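Local coordinates for protein methylmalonyl-CoA carboxyltransferase 5S subunit (Propionibacterium freudenreichii subsp. shermanii, PDB 1RQB) that catalyses transfer of the carboxyl group from the biotin of the 1.3S subunit to pyruvate, forming oxaloacetate at a cobalt-dependent TIM-barrel active site within the transcarboxylase complex, at residues G105-L108 with R112-N115; R121-S126 with M150-K155; V136-A139 with R144-A147; H159-I164 with Q222-C227; T383-D388 with G392-S397. All blocks are in the same frame, centred on the assembly; numbering follows the deposited sequence.

Contact 1. Residues G105-L108 with R112-N115; sequences GQNL and RHYN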
# COMPACT_ATOMS: atom_id res chain seq x y z
N GLY A 105 -1.84 -8.28 29.07
CA GLY A 105 -2.42 -8.37 30.40
C GLY A 105 -1.92 -9.44 31.36
O GLY A 105 -0.71 -9.58 31.57
N GLN A 106 -2.85 -10.21 31.90
CA GLN A 106 -2.53 -11.24 32.90
C GLN A 106 -1.66 -12.35 32.30
O GLN A 106 -1.02 -13.10 33.04
CB GLN A 106 -3.83 -11.83 33.46
CG GLN A 106 -3.69 -12.50 34.83
CD GLN A 106 -3.47 -11.46 35.92
OE1 GLN A 106 -3.99 -10.35 35.84
NE2 GLN A 106 -2.70 -11.82 36.94
N ASN A 107 -1.63 -12.47 30.97
CA ASN A 107 -0.82 -13.50 30.30
C ASN A 107 0.61 -13.00 30.09
O ASN A 107 1.49 -13.76 29.69
CB ASN A 107 -1.39 -13.86 28.93
CG ASN A 107 -2.62 -14.71 29.01
OD1 ASN A 107 -3.73 -14.20 29.19
ND2 ASN A 107 -2.44 -16.01 28.88
N LEU A 108 0.81 -11.72 30.34
CA LEU A 108 2.12 -11.07 30.14
C LEU A 108 2.58 -11.39 28.71
O LEU A 108 1.84 -11.14 27.76
CB LEU A 108 3.13 -11.57 31.19
CG LEU A 108 2.74 -11.23 32.63
CD1 LEU A 108 3.71 -11.91 33.61
CD2 LEU A 108 2.76 -9.71 32.83
N ARG A 112 0.03 -18.41 29.42
CA ARG A 112 -1.14 -18.62 30.30
C ARG A 112 -1.31 -17.44 31.24
O ARG A 112 -0.49 -16.52 31.29
CB ARG A 112 -0.95 -19.87 31.17
CG ARG A 112 0.26 -19.76 32.12
CD ARG A 112 0.39 -20.96 33.04
NE ARG A 112 1.62 -20.93 33.83
CZ ARG A 112 1.77 -20.33 35.01
NH1 ARG A 112 0.75 -19.69 35.57
NH2 ARG A 112 2.94 -20.40 35.64
N HIS A 113 -2.40 -17.46 32.00
CA HIS A 113 -2.61 -16.41 33.00
C HIS A 113 -1.65 -16.69 34.16
O HIS A 113 -1.44 -17.85 34.52
CB HIS A 113 -4.05 -16.44 33.53
CG HIS A 113 -5.06 -15.93 32.55
ND1 HIS A 113 -6.08 -15.07 32.91
CD2 HIS A 113 -5.20 -16.14 31.22
CE1 HIS A 113 -6.80 -14.77 31.84
NE2 HIS A 113 -6.29 -15.41 30.80
N TYR A 114 -1.06 -15.65 34.72
CA TYR A 114 -0.14 -15.82 35.86
C TYR A 114 -0.76 -15.20 37.11
O TYR A 114 -1.65 -14.35 37.03
CB TYR A 114 1.20 -15.14 35.59
CG TYR A 114 1.98 -15.78 34.48
CD1 TYR A 114 1.76 -15.40 33.15
CD2 TYR A 114 2.87 -16.81 34.74
CE1 TYR A 114 2.41 -16.05 32.11
CE2 TYR A 114 3.52 -17.47 33.71
CZ TYR A 114 3.28 -17.09 32.40
OH TYR A 114 3.89 -17.76 31.38
N ASN A 115 -0.28 -15.65 38.26
CA ASN A 115 -0.71 -15.09 39.54
C ASN A 115 -0.30 -13.61 39.55
O ASN A 115 0.69 -13.23 38.93
CB ASN A 115 -0.06 -15.86 40.71
CG ASN A 115 -0.20 -15.14 42.04
OD1 ASN A 115 0.60 -14.26 42.36
ND2 ASN A 115 -1.21 -15.52 42.83
O HOH W 1 -6.36 -15.23 27.99
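N107 and H113 bring the two backbones to 4.4 Å between their CA atoms, where the chain folds back on itself in the loop between strand 99-103 and helix 116-128 of the TIM barrel. A short 3-10 segment at 106-107 faces the extended residues 112-115. Y114 N donates to Q106 O at 3.1 Å, and Q106 returns the bond through its side chain: NE2 reaches Y114 O at 2.7 Å, almost straight at 177° and in the plane of the amide. CG of Q106 is anti to the backbone N (chi1 -158°) and the chain then bends at chi2, which swings the amide round to Y114 O. D116 OD1 takes a further bond from the same NE2. N107 packs against the backbone of R112, its CA making a CA-H...O contact with R112 O at 3.2 Å. Its amide stands steeply against the H113 imidazole, with the planes 80° apart. The Y114 ring slides in beside this turn: Q106 O and N107 O lie at its edge, in plane, while L108 CD1 packs on CD1 at 4.0 Å. Y114 CE2 sits over the centre of the R112 guanidinium, 3.5 Å above its plane, and the guanidinium forms a salt bridge with E429. Y114 OH bonds to A454 O, tying the turn to helix 447-455 as well. A water joins the N107 and H113 side chains, donating a hydrogen bond to N107 OD1 at 3.1 Å and lying in the plane of the H113 ring, 2.8 Å from NE2.

Contact 2. Residues R121-S126 with M150-K155; sequences RFVDKS and MAAVKK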
# COMPACT_ATOMS: atom_id res chain seq x y z
N ARG A 121 5.91 -8.33 39.34
CA ARG A 121 7.37 -8.39 39.16
C ARG A 121 7.78 -8.11 37.71
O ARG A 121 8.80 -7.46 37.48
CB ARG A 121 7.91 -9.74 39.59
CG ARG A 121 7.84 -9.93 41.11
CD ARG A 121 8.40 -11.27 41.50
NE ARG A 121 8.46 -11.45 42.95
CZ ARG A 121 9.47 -11.04 43.72
NH1 ARG A 121 10.51 -10.41 43.18
NH2 ARG A 121 9.46 -11.28 45.02
N PHE A 122 7.01 -8.60 36.74
CA PHE A 122 7.38 -8.37 35.33
C PHE A 122 7.30 -6.88 35.01
O PHE A 122 8.21 -6.31 34.41
CB PHE A 122 6.44 -9.13 34.39
CG PHE A 122 6.81 -8.98 32.93
CD1 PHE A 122 7.64 -9.90 32.31
CD2 PHE A 122 6.36 -7.88 32.19
CE1 PHE A 122 8.05 -9.73 30.97
CE2 PHE A 122 6.76 -7.69 30.84
CZ PHE A 122 7.61 -8.63 30.24
N VAL A 123 6.19 -6.26 35.38
CA VAL A 123 6.01 -4.83 35.09
C VAL A 123 7.09 -4.01 35.81
O VAL A 123 7.67 -3.10 35.23
CB VAL A 123 4.60 -4.38 35.50
CG1 VAL A 123 4.48 -2.87 35.42
CG2 VAL A 123 3.58 -5.05 34.61
N ASP A 124 7.36 -4.36 37.07
CA ASP A 124 8.38 -3.64 37.85
C ASP A 124 9.74 -3.71 37.16
O ASP A 124 10.42 -2.69 37.03
CB ASP A 124 8.47 -4.22 39.27
CG ASP A 124 9.63 -3.63 40.07
OD1 ASP A 124 10.68 -4.30 40.17
OD2 ASP A 124 9.49 -2.50 40.58
N LYS A 125 10.17 -4.90 36.72
CA LYS A 125 11.47 -5.04 36.05
C LYS A 125 11.47 -4.36 34.68
O LYS A 125 12.49 -3.81 34.26
CB LYS A 125 11.87 -6.52 35.92
CG LYS A 125 12.35 -7.12 37.24
CD LYS A 125 13.63 -6.39 37.66
CE LYS A 125 14.16 -6.87 39.00
NZ LYS A 125 15.34 -6.07 39.42
N SER A 126 10.36 -4.43 33.97
CA SER A 126 10.26 -3.75 32.67
C SER A 126 10.49 -2.25 32.87
O SER A 126 11.27 -1.62 32.16
CB SER A 126 8.88 -3.97 32.05
OG SER A 126 8.73 -5.32 31.63
N MSE A 150 -2.23 -3.03 34.65
CA MSE A 150 -2.28 -1.57 34.57
C MSE A 150 -2.06 -0.91 35.93
O MSE A 150 -1.49 0.18 36.00
CB MSE A 150 -3.58 -1.13 33.95
CG MSE A 150 -3.60 -1.58 32.53
SE MSE A 150 -4.58 -0.35 31.56
CE MSE A 150 -6.15 -1.31 31.79
N ALA A 151 -2.51 -1.55 36.99
CA ALA A 151 -2.28 -0.98 38.33
C ALA A 151 -0.78 -1.04 38.62
O ALA A 151 -0.21 -0.14 39.23
CB ALA A 151 -3.04 -1.78 39.39
N ALA A 152 -0.15 -2.12 38.16
CA ALA A 152 1.30 -2.28 38.36
C ALA A 152 2.05 -1.22 37.56
O ALA A 152 3.08 -0.71 37.99
CB ALA A 152 1.73 -3.68 37.93
N VAL A 153 1.53 -0.86 36.39
CA VAL A 153 2.19 0.16 35.58
C VAL A 153 2.09 1.52 36.28
O VAL A 153 3.05 2.29 36.31
CB VAL A 153 1.57 0.24 34.16
CG1 VAL A 153 2.09 1.45 33.41
CG2 VAL A 153 1.91 -1.04 33.40
N LYS A 154 0.93 1.81 36.86
CA LYS A 154 0.74 3.08 37.58
C LYS A 154 1.64 3.11 38.82
O LYS A 154 2.19 4.15 39.17
CB LYS A 154 -0.73 3.26 38.00
CG LYS A 154 -1.71 3.28 36.83
CD LYS A 154 -1.35 4.37 35.82
CE LYS A 154 -1.36 5.76 36.47
NZ LYS A 154 -0.88 6.84 35.56
N LYS A 155 1.77 1.97 39.48
CA LYS A 155 2.63 1.87 40.67
C LYS A 155 4.06 2.25 40.29
O LYS A 155 4.75 2.94 41.04
CB LYS A 155 2.62 0.45 41.22
CG LYS A 155 3.54 0.26 42.44
CD LYS A 155 3.60 -1.19 42.92
CE LYS A 155 2.23 -1.72 43.31
NZ LYS A 155 2.31 -3.05 43.98
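The flat peptide group joining A152 to V153 receives CG1 of V123 over one face, 3.6 Å from A152 C and 3.7 Å from V153 N. A methyl group thus rests on helix backbone, and no hydrogen bond passes between the two segments. The same methyl group also meets two side chains: A152 CB at 3.8 Å, and V153 CG2 at 3.7 Å. V123 has CG1 anti to its own backbone N (chi1 171°), which carries this branch across to helix 144-155, while its other branch, CG2, comes to 4.0 Å from A152 CB. The small side chain of A152 probably helps the segments come this close, 6.3 Å between the CA atoms of V123 and A152. V153 contributes from its flank, offering the CG2 branch. The contact is small, 126 Å² in all, and consists of one valine set against one short patch of the facing helix. On its own helix S126 OG turns back to F122 O, meeting it from above the carbonyl plane, and so satisfies its hydroxyl inside the helix. These are consecutive outer helices of the TIM barrel, 116-128 and 144-155, packed side by side over the sheet. Beneath them V123 touches L103 of strand 99-103, V153 touches F134 of strand 133-136, and F122 touches L451 and L455 of helix 447-455.

Contact 3. Residues V136-A139 with R144-A147; sequences VFDA and RNMA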
# COMPACT_ATOMS: atom_id res chain seq x y z
N VAL A 136 -1.39 -2.27 27.33
CA VAL A 136 -1.92 -3.52 27.91
C VAL A 136 -3.18 -3.94 27.16
O VAL A 136 -4.11 -3.14 27.02
CB VAL A 136 -2.27 -3.30 29.40
CG1 VAL A 136 -2.67 -4.63 30.04
CG2 VAL A 136 -1.07 -2.71 30.14
N PHE A 137 -3.23 -5.18 26.69
CA PHE A 137 -4.44 -5.62 25.97
C PHE A 137 -4.85 -7.03 26.39
O PHE A 137 -4.11 -7.75 27.07
CB PHE A 137 -4.24 -5.53 24.44
CG PHE A 137 -3.53 -6.71 23.82
CD1 PHE A 137 -4.24 -7.65 23.08
CD2 PHE A 137 -2.16 -6.89 23.98
CE1 PHE A 137 -3.59 -8.75 22.50
CE2 PHE A 137 -1.50 -7.99 23.41
CZ PHE A 137 -2.22 -8.92 22.66
N ASP A 138 -6.06 -7.39 26.01
CA ASP A 138 -6.61 -8.73 26.26
C ASP A 138 -7.29 -9.19 24.97
O ASP A 138 -8.10 -8.46 24.40
CB ASP A 138 -7.63 -8.71 27.39
CG ASP A 138 -8.20 -10.09 27.67
OD1 ASP A 138 -7.48 -10.92 28.27
OD2 ASP A 138 -9.35 -10.35 27.27
N ALA A 139 -6.96 -10.40 24.54
CA ALA A 139 -7.46 -10.96 23.27
C ALA A 139 -8.99 -11.04 23.23
O ALA A 139 -9.58 -11.06 22.15
CB ALA A 139 -6.85 -12.35 23.04
N ARG A 144 -11.05 -7.11 33.02
CA ARG A 144 -10.58 -7.71 34.28
C ARG A 144 -9.19 -8.34 34.09
O ARG A 144 -8.39 -8.36 35.02
CB ARG A 144 -11.56 -8.77 34.75
CG ARG A 144 -12.96 -8.21 34.95
CD ARG A 144 -13.91 -9.30 35.38
NE ARG A 144 -13.94 -10.39 34.41
CZ ARG A 144 -14.60 -11.53 34.59
NH1 ARG A 144 -15.31 -11.72 35.69
NH2 ARG A 144 -14.56 -12.47 33.66
N ASN A 145 -8.91 -8.84 32.89
CA ASN A 145 -7.60 -9.45 32.61
C ASN A 145 -6.53 -8.38 32.42
O ASN A 145 -5.34 -8.69 32.40
CB ASN A 145 -7.65 -10.32 31.34
CG ASN A 145 -8.46 -11.58 31.53
OD1 ASN A 145 -8.61 -12.06 32.65
ND2 ASN A 145 -8.96 -12.13 30.44
N MSE A 146 -6.94 -7.13 32.30
CA MSE A 146 -5.97 -6.04 32.09
C MSE A 146 -5.74 -5.24 33.37
O MSE A 146 -4.69 -4.61 33.53
CB MSE A 146 -6.48 -5.08 31.00
CG MSE A 146 -6.73 -5.71 29.63
SE MSE A 146 -7.27 -4.37 28.31
CE MSE A 146 -9.09 -4.96 27.95
N ALA A 147 -6.72 -5.27 34.26
CA ALA A 147 -6.75 -4.48 35.50
C ALA A 147 -5.48 -4.56 36.35
O ALA A 147 -4.96 -3.54 36.77
CB ALA A 147 -7.97 -4.87 36.33
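D138 and N145 meet through their polar ends, while the selenomethionine M146 fills the space beside them against V136 and F137. In D138 the carboxylate carbon is anti to the backbone N (chi1 -180°), which holds the group out toward the helix. N145 ND2 donates to D138 OD1 at 2.9 Å, coming from above the carboxylate plane, and the two flat groups are turned 54° against each other. The second carboxylate oxygen, OD2, accepts from the backbone N of M140, an Asx turn, and from that of D142, so D138 binds the loop to itself and to the coming helix. With an alanine here N145 ND2 would probably keep Y394 O but lose its acceptor on this loop, and the N-H groups of M140 and D142 would lose theirs. M146 is extended as far as SE, then bends at chi3 (-114°), which sets the terminal methyl. Its selenium comes to 3.6 Å from V136 O and the methyl, CE, folds over toward D138 CB, at 4.1 Å. Closer to the helix, V136 CG1 packs on M146 CB as the two side chains run past each other in opposite directions. The contact closes the turn from barrel strand 133-136 into helix 144-155: V136 pairs with Q161 on strand 159-163, F137 makes a backbone hydrogen bond with L103 at the end of strand 99-103, and V136 also touches A149 and M150 further along the helix.

Contact 4. Residues H159-I164 with Q222-C227; sequences HAQGTI and QINLHC. With CO (cobalt (II) ion), chain B.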
# COMPACT_ATOMS: atom_id res chain seq x y z
N HIS A 159 3.37 5.10 31.99
CA HIS A 159 2.15 5.42 31.24
C HIS A 159 1.39 4.13 30.91
O HIS A 159 1.91 3.26 30.21
CB HIS A 159 2.54 6.13 29.93
CG HIS A 159 1.37 6.58 29.11
ND1 HIS A 159 1.10 7.91 28.88
CD2 HIS A 159 0.41 5.88 28.46
CE1 HIS A 159 0.02 8.01 28.12
NE2 HIS A 159 -0.41 6.79 27.85
N ALA A 160 0.16 4.02 31.40
CA ALA A 160 -0.65 2.82 31.15
C ALA A 160 -1.63 3.10 30.00
O ALA A 160 -2.50 3.97 30.10
CB ALA A 160 -1.42 2.42 32.40
N GLN A 161 -1.48 2.36 28.92
CA GLN A 161 -2.37 2.54 27.77
C GLN A 161 -3.29 1.33 27.67
O GLN A 161 -2.86 0.23 27.31
CB GLN A 161 -1.53 2.71 26.50
CG GLN A 161 -2.33 3.01 25.26
CD GLN A 161 -1.46 3.50 24.12
OE1 GLN A 161 -1.03 2.73 23.26
NE2 GLN A 161 -1.18 4.80 24.11
N GLY A 162 -4.56 1.53 28.02
CA GLY A 162 -5.54 0.45 27.98
C GLY A 162 -5.92 0.22 26.53
O GLY A 162 -6.13 1.19 25.80
N THR A 163 -6.07 -1.03 26.13
CA THR A 163 -6.32 -1.33 24.72
C THR A 163 -7.69 -1.96 24.46
O THR A 163 -8.16 -2.80 25.22
CB THR A 163 -5.29 -2.32 24.19
OG1 THR A 163 -3.98 -1.79 24.39
CG2 THR A 163 -5.51 -2.59 22.71
N ILE A 164 -8.26 -1.56 23.34
CA ILE A 164 -9.52 -2.12 22.84
C ILE A 164 -9.20 -2.78 21.50
O ILE A 164 -8.73 -2.11 20.58
CB ILE A 164 -10.57 -1.03 22.57
CG1 ILE A 164 -11.00 -0.36 23.88
CG2 ILE A 164 -11.78 -1.64 21.86
CD1 ILE A 164 -11.80 0.91 23.66
N GLN A 222 -6.89 10.87 25.72
CA GLN A 222 -5.87 10.55 24.71
C GLN A 222 -6.16 9.20 24.06
O GLN A 222 -6.30 8.18 24.73
CB GLN A 222 -4.45 10.50 25.31
CG GLN A 222 -3.43 10.02 24.28
CD GLN A 222 -1.98 10.02 24.75
OE1 GLN A 222 -1.14 9.34 24.17
NE2 GLN A 222 -1.69 10.79 25.80
N ILE A 223 -6.25 9.22 22.73
CA ILE A 223 -6.50 7.98 21.98
C ILE A 223 -5.39 7.79 20.94
O ILE A 223 -5.04 8.72 20.21
CB ILE A 223 -7.85 8.04 21.24
CG1 ILE A 223 -8.99 8.26 22.24
CG2 ILE A 223 -8.08 6.74 20.50
CD1 ILE A 223 -10.31 8.64 21.60
N ASN A 224 -4.83 6.58 20.92
CA ASN A 224 -3.78 6.19 19.98
C ASN A 224 -4.37 5.13 19.04
O ASN A 224 -4.97 4.16 19.51
CB ASN A 224 -2.59 5.57 20.72
CG ASN A 224 -1.76 6.58 21.52
OD1 ASN A 224 -0.55 6.43 21.65
ND2 ASN A 224 -2.42 7.59 22.06
N LEU A 225 -4.24 5.31 17.73
CA LEU A 225 -4.82 4.32 16.81
C LEU A 225 -3.71 3.46 16.20
O LEU A 225 -2.71 3.97 15.69
CB LEU A 225 -5.61 5.04 15.70
CG LEU A 225 -6.21 4.17 14.60
CD1 LEU A 225 -7.24 3.21 15.20
CD2 LEU A 225 -6.86 5.07 13.55
N HIS A 226 -3.90 2.14 16.29
CA HIS A 226 -2.96 1.14 15.77
C HIS A 226 -3.67 0.31 14.70
O HIS A 226 -4.48 -0.56 15.01
CB HIS A 226 -2.49 0.21 16.90
CG HIS A 226 -1.51 -0.84 16.47
ND1 HIS A 226 -0.16 -0.61 16.35
CD2 HIS A 226 -1.70 -2.13 16.11
CE1 HIS A 226 0.44 -1.71 15.93
NE2 HIS A 226 -0.47 -2.65 15.78
N CYS A 227 -3.37 0.59 13.43
CA CYS A 227 -4.01 -0.16 12.34
C CYS A 227 -2.95 -0.81 11.45
O CYS A 227 -1.95 -0.18 11.11
CB CYS A 227 -4.81 0.77 11.41
SG CYS A 227 -6.39 1.36 11.97
CO CO B . -0.05 -4.77 15.52
O HOH W 2 0.59 -6.94 15.50
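Q161 and N224 join two strands that are not neighbours: 159-163 and 223-225 of this TIM barrel have strand 191-193 between them, and their nearest CA atoms, those of Q161 and N224, are 8.7 Å apart. Only side chains bridge that gap. Q161 extends from chi1 -176°, with CG anti to the backbone N, and its NE2 gives a weak bond to N224 OD1 at 3.0 Å. The two side chains cross at about a right angle, with their amide planes 65° apart. The same NE2 also bonds to S191 OG on the intervening strand, and OE1 accepts from R135 NE, so both ends of this buried amide are occupied. N224 in turn is fixed by Q222, two residues before it: ND2 donates to Q222 OE1 at 3.0 Å and 163°, in the carbonyl plane and on a lone pair. A valine in place of N224 would probably leave Q222 OE1 without this donor and Q161 NE2 without its link to strand 223-225. Toward the other end of the strands Q222 NE2 comes to the edge of the H159 ring, 4.0 Å from CE1, a packing contact; the polar end of H159, NE2, goes to S191 OG. Two residues beyond N224 the chain reaches the metal site. The imidazole of H226 is carried there with ND1 bonded to D250 OD2, while D34, H228 and the carbamylated K195 also bind the metal. H226 NE2 sits 2.2 Å from the cobalt, which carries a water at 2.3 Å.

Contact 5. Residues T383-D388 with G392-S397; sequences TGEFAD and GYYGAS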
# COMPACT_ATOMS: atom_id res chain seq x y z
N THR A 383 -10.58 -29.21 21.54
CA THR A 383 -9.20 -29.05 22.02
C THR A 383 -9.27 -28.57 23.47
O THR A 383 -10.30 -28.07 23.92
CB THR A 383 -8.44 -28.01 21.19
OG1 THR A 383 -9.01 -26.72 21.42
CG2 THR A 383 -8.55 -28.34 19.71
N GLY A 384 -8.18 -28.74 24.21
CA GLY A 384 -8.18 -28.30 25.59
C GLY A 384 -8.33 -26.80 25.71
O GLY A 384 -8.94 -26.29 26.64
N GLU A 385 -7.77 -26.09 24.73
CA GLU A 385 -7.82 -24.62 24.71
C GLU A 385 -9.25 -24.16 24.45
O GLU A 385 -9.74 -23.24 25.10
CB GLU A 385 -6.89 -24.06 23.63
CG GLU A 385 -5.43 -24.46 23.76
CD GLU A 385 -5.20 -25.95 23.52
OE1 GLU A 385 -5.66 -26.47 22.48
OE2 GLU A 385 -4.55 -26.60 24.37
N PHE A 386 -9.92 -24.79 23.49
CA PHE A 386 -11.30 -24.38 23.17
C PHE A 386 -12.19 -24.64 24.39
O PHE A 386 -13.04 -23.82 24.73
CB PHE A 386 -11.87 -25.14 21.98
CG PHE A 386 -13.24 -24.67 21.58
CD1 PHE A 386 -13.41 -23.47 20.90
CD2 PHE A 386 -14.37 -25.40 21.93
CE1 PHE A 386 -14.68 -22.99 20.58
CE2 PHE A 386 -15.65 -24.93 21.62
CZ PHE A 386 -15.81 -23.72 20.94
N ALA A 387 -11.97 -25.78 25.04
CA ALA A 387 -12.75 -26.13 26.23
C ALA A 387 -12.56 -25.05 27.30
O ALA A 387 -13.52 -24.66 27.97
CB ALA A 387 -12.29 -27.48 26.77
N ASP A 388 -11.34 -24.56 27.44
CA ASP A 388 -11.03 -23.53 28.45
C ASP A 388 -11.76 -22.23 28.12
O ASP A 388 -12.27 -21.56 29.03
CB ASP A 388 -9.52 -23.29 28.52
CG ASP A 388 -8.82 -24.20 29.53
OD1 ASP A 388 -7.58 -24.24 29.54
OD2 ASP A 388 -9.52 -24.86 30.33
N GLY A 392 -14.76 -20.42 30.46
CA GLY A 392 -14.39 -19.17 31.11
C GLY A 392 -13.00 -19.06 31.70
O GLY A 392 -12.71 -18.10 32.42
N TYR A 393 -12.11 -19.98 31.39
CA TYR A 393 -10.76 -19.91 31.98
C TYR A 393 -9.89 -18.87 31.28
O TYR A 393 -8.75 -18.64 31.67
CB TYR A 393 -10.12 -21.30 32.00
CG TYR A 393 -10.75 -22.17 33.07
CD1 TYR A 393 -11.98 -22.78 32.84
CD2 TYR A 393 -10.18 -22.29 34.33
CE1 TYR A 393 -12.63 -23.50 33.85
CE2 TYR A 393 -10.82 -23.01 35.35
CZ TYR A 393 -12.05 -23.61 35.10
OH TYR A 393 -12.71 -24.30 36.09
N TYR A 394 -10.42 -18.23 30.24
CA TYR A 394 -9.66 -17.17 29.57
C TYR A 394 -10.33 -15.83 29.87
O TYR A 394 -9.86 -14.77 29.44
CB TYR A 394 -9.61 -17.38 28.06
CG TYR A 394 -8.65 -18.47 27.61
CD1 TYR A 394 -8.44 -18.71 26.25
CD2 TYR A 394 -7.97 -19.26 28.53
CE1 TYR A 394 -7.57 -19.71 25.83
CE2 TYR A 394 -7.10 -20.26 28.12
CZ TYR A 394 -6.91 -20.49 26.77
OH TYR A 394 -6.07 -21.49 26.35
N GLY A 395 -11.42 -15.88 30.61
CA GLY A 395 -12.14 -14.66 30.94
C GLY A 395 -13.52 -14.63 30.31
O GLY A 395 -14.00 -15.65 29.80
N ALA A 396 -14.16 -13.47 30.32
CA ALA A 396 -15.51 -13.33 29.74
C ALA A 396 -15.41 -13.02 28.25
O ALA A 396 -14.44 -12.42 27.78
CB ALA A 396 -16.27 -12.22 30.46
N SER A 397 -16.43 -13.43 27.50
CA SER A 397 -16.49 -13.17 26.06
C SER A 397 -17.32 -11.90 25.84
O SER A 397 -18.03 -11.46 26.74
CB SER A 397 -17.16 -14.34 25.33
OG SER A 397 -16.35 -15.51 25.38
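With chi1 -76°, Y394 has its ring carbon CG anti to the carbonyl carbon, and an unusual chi2 of -176° lays the ring back toward helix 384-390. Its CE2 comes to 3.9 Å from D388 CB, and its hydroxyl lies 3.8 Å from E385 CB. E385 runs alongside the tyrosine, pointing the same way, then bends at chi2 and takes its carboxylate away from the contact. D388 is gripped differently. Its backbone O accepts from Y393 N at 2.8 Å, the long-reaching bond of a Schellman motif that ends the helix at G392, whose positive phi turns the chain. A type I turn from G392 to G395 follows, closed by G395 N to G392 O at 3.1 Å. The Y393 ring stands with its edge near D388 O and its CB 4.0 Å from D388 OD2; carboxylate and ring planes are 36° apart. At the start of the helix T383 acts as N-cap, with OG1 accepting from F386 N at 3.0 Å, so both helix ends are terminated by classic capping. Y393 OH bonds to K416 O. One backbone hydrogen bond and aliphatic-aromatic packing thus hold the two segments, while the charge of D388 is met outside them by K415, which salt-bridges to OD2, makes a cation-pi contact with Y393 and so is likely to draw aspartate and tyrosine together at the surface of the conserved carboxylase domain.

Overall arrangement
Contacts 1 to 4 belong to the barrel, with contact 3 nested inside the loop closed by contact 2, and contact 5 joins them from the carboxylase domain. Contact 3 is the hub: its centre lies 9 Å from that of contact 1, where H113 CE1 packs 3.4 Å from N145 OD1, and V136 N lies 2.9 Å from Q161 O of contact 4. Contact 2 shares helix 144-155 with it. Contact 5 reaches the barrel through Y394 O, 3.0 Å from N145 ND2. Contact 4 carries cobalt ligand H226, and the F137 side chain of contact 3 lies about 9 Å from the metal; the centre of contact 5 is 26 Å from that of contact 4.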